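Local coordinates for protein Xyn30D (PDB 4QB6) that probably cleaves xylan as an endo-1,4-beta-xylanase, and through the carbohydrate-binding module described here, a calcium-binding beta-sandwich, holds uronic acid sugars of the plant cell wall, at residues T55-Y60 / G153-N158. Numbering follows the deposited sequence.
Sequences TLYPGY and GPNMDN. With CA (calcium ion), chain D; GCU (alpha-D-glucopyranuronic acid), chain B.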
ATOM      1  N   THR A  55      -7.564   4.108  13.758  1.00 12.07           N
ATOM      2  CA  THR A  55      -6.611   3.799  14.823  1.00 13.15           C
ATOM      3  C   THR A  55      -7.152   2.701  15.736  1.00 13.55           C
ATOM      4  O   THR A  55      -6.604   2.471  16.817  1.00 15.28           O
ATOM      5  CB  THR A  55      -6.309   5.038  15.666  1.00 14.35           C
ATOM      6  OG1 THR A  55      -7.537   5.520  16.238  1.00 16.23           O
ATOM      7  CG2 THR A  55      -5.636   6.131  14.847  1.00 15.76           C
ATOM      8  N   LEU A  56      -8.171   1.976  15.310  1.00 12.70           N
ATOM      9  CA  LEU A  56      -8.865   1.018  16.182  1.00 14.09           C
ATOM     10  C   LEU A  56      -7.939  -0.103  16.623  1.00 13.34           C
ATOM     11  O   LEU A  56      -7.921  -0.489  17.803  1.00 15.41           O
ATOM     12  CB  LEU A  56     -10.075   0.446  15.439  1.00 16.05           C
ATOM     13  CG  LEU A  56     -10.891  -0.634  16.140  1.00 18.66           C
ATOM     14  CD1 LEU A  56     -11.452  -0.088  17.448  1.00 20.56           C
ATOM     15  CD2 LEU A  56     -11.994  -1.118  15.211  1.00 19.90           C
ATOM     16  N   TYR A  57      -7.213  -0.703  15.692  1.00 10.88           N
ATOM     17  CA  TYR A  57      -6.336  -1.857  15.990  1.00 10.84           C
ATOM     18  C   TYR A  57      -4.936  -1.356  16.252  1.00 10.17           C
ATOM     19  O   TYR A  57      -4.384  -0.570  15.482  1.00 11.38           O
ATOM     20  CB  TYR A  57      -6.344  -2.858  14.840  1.00 11.09           C
ATOM     21  CG  TYR A  57      -7.695  -3.443  14.659  1.00 12.12           C
ATOM     22  CD1 TYR A  57      -8.226  -4.300  15.609  1.00 13.36           C
ATOM     23  CD2 TYR A  57      -8.496  -3.072  13.589  1.00 13.09           C
ATOM     24  CE1 TYR A  57      -9.517  -4.814  15.470  1.00 14.98           C
ATOM     25  CE2 TYR A  57      -9.764  -3.576  13.453  1.00 13.99           C
ATOM     26  CZ  TYR A  57     -10.268  -4.413  14.399  1.00 14.49           C
ATOM     27  OH  TYR A  57     -11.555  -4.918  14.217  1.00 18.66           O
ATOM     28  N   PRO A  58      -4.327  -1.787  17.358  1.00  9.53           N
ATOM     29  CA  PRO A  58      -3.018  -1.310  17.746  1.00  9.55           C
ATOM     30  C   PRO A  58      -1.896  -1.918  16.895  1.00  9.18           C
ATOM     31  O   PRO A  58      -2.076  -2.942  16.258  1.00  9.26           O
ATOM     32  CB  PRO A  58      -2.924  -1.760  19.205  1.00  9.85           C
ATOM     33  CG  PRO A  58      -3.737  -2.966  19.252  1.00 10.12           C
ATOM     34  CD  PRO A  58      -4.905  -2.702  18.351  1.00  9.60           C
ATOM     35  N   GLY A  59      -0.753  -1.244  16.908  1.00  9.22           N
ATOM     36  CA  GLY A  59       0.454  -1.764  16.318  1.00  9.33           C
ATOM     37  C   GLY A  59       0.922  -1.101  15.049  1.00  9.76           C
ATOM     38  O   GLY A  59       1.963  -1.456  14.524  1.00 10.49           O
ATOM     39  N   TYR A  60       0.125  -0.145  14.554  1.00  9.54           N
ATOM     40  CA  TYR A  60       0.486   0.649  13.387  1.00  9.73           C
ATOM     41  C   TYR A  60       1.639   1.586  13.693  1.00 10.56           C
ATOM     42  O   TYR A  60       1.885   1.967  14.843  1.00 12.04           O
ATOM     43  CB  TYR A  60      -0.739   1.448  12.897  1.00  9.66           C
ATOM     44  CG  TYR A  60      -1.368   2.291  13.985  1.00  9.90           C
ATOM     45  CD1 TYR A  60      -0.831   3.525  14.318  1.00 10.76           C
ATOM     46  CD2 TYR A  60      -2.461   1.842  14.714  1.00 10.36           C
ATOM     47  CE1 TYR A  60      -1.370   4.308  15.333  1.00 11.70           C
ATOM     48  CE2 TYR A  60      -3.004   2.613  15.750  1.00 11.24           C
ATOM     49  CZ  TYR A  60      -2.457   3.841  16.020  1.00 12.14           C
ATOM     50  OH  TYR A  60      -2.987   4.620  17.051  1.00 15.01           O
ATOM     51  N   GLY A 153      -9.959  -4.504   0.709  1.00  7.72           N
ATOM     52  CA  GLY A 153      -8.505  -4.425   0.876  1.00  7.60           C
ATOM     53  C   GLY A 153      -8.058  -4.731   2.265  1.00  7.47           C
ATOM     54  O   GLY A 153      -8.826  -4.670   3.209  1.00  7.61           O
ATOM     55  N   PRO A 154      -6.765  -5.000   2.439  1.00  7.51           N
ATOM     56  CA  PRO A 154      -6.204  -5.094   3.773  1.00  7.53           C
ATOM     57  C   PRO A 154      -6.171  -3.729   4.441  1.00  7.33           C
ATOM     58  O   PRO A 154      -6.158  -2.715   3.754  1.00  7.94           O
ATOM     59  CB  PRO A 154      -4.797  -5.588   3.497  1.00  8.03           C
ATOM     60  CG  PRO A 154      -4.450  -4.974   2.195  1.00  8.63           C
ATOM     61  CD  PRO A 154      -5.734  -4.985   1.400  1.00  7.95           C
ATOM     62  N   ASN A 155      -6.126  -3.676   5.760  1.00  6.96           N
ATOM     63  CA  ASN A 155      -5.857  -2.422   6.413  1.00  6.84           C
ATOM     64  C   ASN A 155      -4.375  -2.091   6.184  1.00  6.97           C
ATOM     65  O   ASN A 155      -3.509  -2.958   6.381  1.00  8.19           O
ATOM     66  CB  ASN A 155      -6.160  -2.471   7.889  1.00  6.90           C
ATOM     67  CG  ASN A 155      -7.632  -2.517   8.198  1.00  7.57           C
ATOM     68  OD1 ASN A 155      -8.484  -2.250   7.355  1.00  7.88           O
ATOM     69  ND2 ASN A 155      -7.940  -2.799   9.455  1.00  8.20           N
ATOM     70  N   MET A 156      -4.050  -0.881   5.758  1.00  6.70           N
ATOM     71  CA  MET A 156      -2.732  -0.570   5.225  1.00  6.85           C
ATOM     72  C   MET A 156      -2.022   0.413   6.113  1.00  6.83           C
ATOM     73  O   MET A 156      -2.515   1.527   6.346  1.00  6.96           O
ATOM     74  CB  MET A 156      -2.860   0.013   3.814  1.00  7.93           C
ATOM     75  CG  MET A 156      -1.535   0.201   3.097  1.00  8.93           C
ATOM     76  SD  MET A 156      -0.581  -1.294   2.865  1.00 10.99           S
ATOM     77  CE  MET A 156      -1.582  -2.256   1.833  1.00 11.08           C
ATOM     78  N   ASP A 157      -0.863   0.027   6.632  1.00  6.48           N
ATOM     79  CA  ASP A 157      -0.131   0.877   7.582  1.00  7.46           C
ATOM     80  C   ASP A 157       0.841   1.815   6.909  1.00  7.49           C
ATOM     81  O   ASP A 157       0.854   3.013   7.212  1.00  7.85           O
ATOM     82  CB  ASP A 157       0.597  -0.004   8.599  1.00  7.89           C
ATOM     83  CG  ASP A 157       1.231   0.779   9.711  1.00  8.73           C
ATOM     84  OD1 ASP A 157       0.849   1.929   9.974  1.00  8.82           O
ATOM     85  OD2 ASP A 157       2.134   0.184  10.327  1.00 10.64           O
ATOM     86  N   ASN A 158       1.665   1.284   6.038  1.00  7.27           N
ATOM     87  CA  ASN A 158       2.764   2.050   5.428  1.00  8.03           C
ATOM     88  C   ASN A 158       3.326   1.251   4.283  1.00  8.35           C
ATOM     89  O   ASN A 158       2.975   0.059   4.118  1.00  7.91           O
ATOM     90  CB  ASN A 158       3.855   2.438   6.480  1.00  8.93           C
ATOM     91  CG  ASN A 158       4.664   1.274   6.989  1.00  9.46           C
ATOM     92  OD1 ASN A 158       4.952   1.170   8.206  1.00 13.78           O
ATOM     93  ND2 ASN A 158       5.093   0.471   6.131  1.00  9.40           N
TER
HETATM   94 CA    CA D 204       0.717   4.143   9.537  1.00  8.45          CA
HETATM   95  C1  GCU B   2     -13.660  -4.805  10.247  1.00 17.30           C
HETATM   96  C2  GCU B   2     -12.453  -4.073  10.774  1.00 16.50           C
HETATM   97  C3  GCU B   2     -11.886  -3.109   9.755  1.00 16.47           C
HETATM   98  C4  GCU B   2     -11.654  -3.872   8.384  1.00 13.77           C
HETATM   99  C5  GCU B   2     -12.972  -4.487   7.953  1.00 14.37           C
HETATM  100  C6  GCU B   2     -12.877  -5.226   6.683  1.00 13.87           C
HETATM  101  O2  GCU B   2     -12.770  -3.442  12.041  1.00 18.07           O
HETATM  102  O3  GCU B   2     -10.653  -2.509  10.136  1.00 15.22           O
HETATM  103  O4  GCU B   2     -11.282  -2.896   7.388  1.00 10.35           O
HETATM  104  O5  GCU B   2     -13.324  -5.383   8.986  1.00 16.25           O
HETATM  105  O6A GCU B   2     -12.457  -4.633   5.679  1.00 10.58           O
HETATM  106  O6B GCU B   2     -13.213  -6.402   6.633  1.00 16.45           O
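Tyr57 and Asn155 meet beside the bound glucuronic acid in this CBM35 beta-sandwich, a worked example of a sugar site built where a loop passes over the start of a strand. The loop 55-60 and the strand beginning at Asn155 share no hydrogen bond; the glucuronic acid joins Tyr57 to Asn155, and Arg94 joins Gly59 O to Asp157. Both side chains at the sugar set off toward the other segment, cross at roughly a right angle and keep ring and amide planes 30° apart. The CD2 corner of the tyrosine lies loosely against the Asn155 amide, which is oblique to the ring, and both groups turn their ends to the sugar. With CG anti to the carbonyl carbon (chi1 -64°), the Tyr57 ring reaches out so that its hydroxyl OH hydrogen-bonds O2 of the glucuronic acid at 2.9 Å, the sugar oxygen lying at the ring edge. Leu56 CG sits over the centre of one ring face, and Trp125 stacks on Tyr57. The Asn155 amide spans the neighbouring sugar hydroxyls O3 and O4, while Arg102 also binds the sugar.

Farther along the strand the contact changes character. Asp157 extends its carboxylate against the Tyr60 backbone, with CG anti to its own N (chi1 -173°), and its two oxygens divide the work. OD2, 3.5 Å from Tyr60 CA, forms the salt bridge with Arg94. OD1 binds calcium at 2.3 Å, alongside Asp157 O, Glu41, Glu43 and, just after the loop, Thr61 O and Gly64 O. The ring of Tyr60 leads away, leaving its CB 3.4 Å from Asp157 OD1.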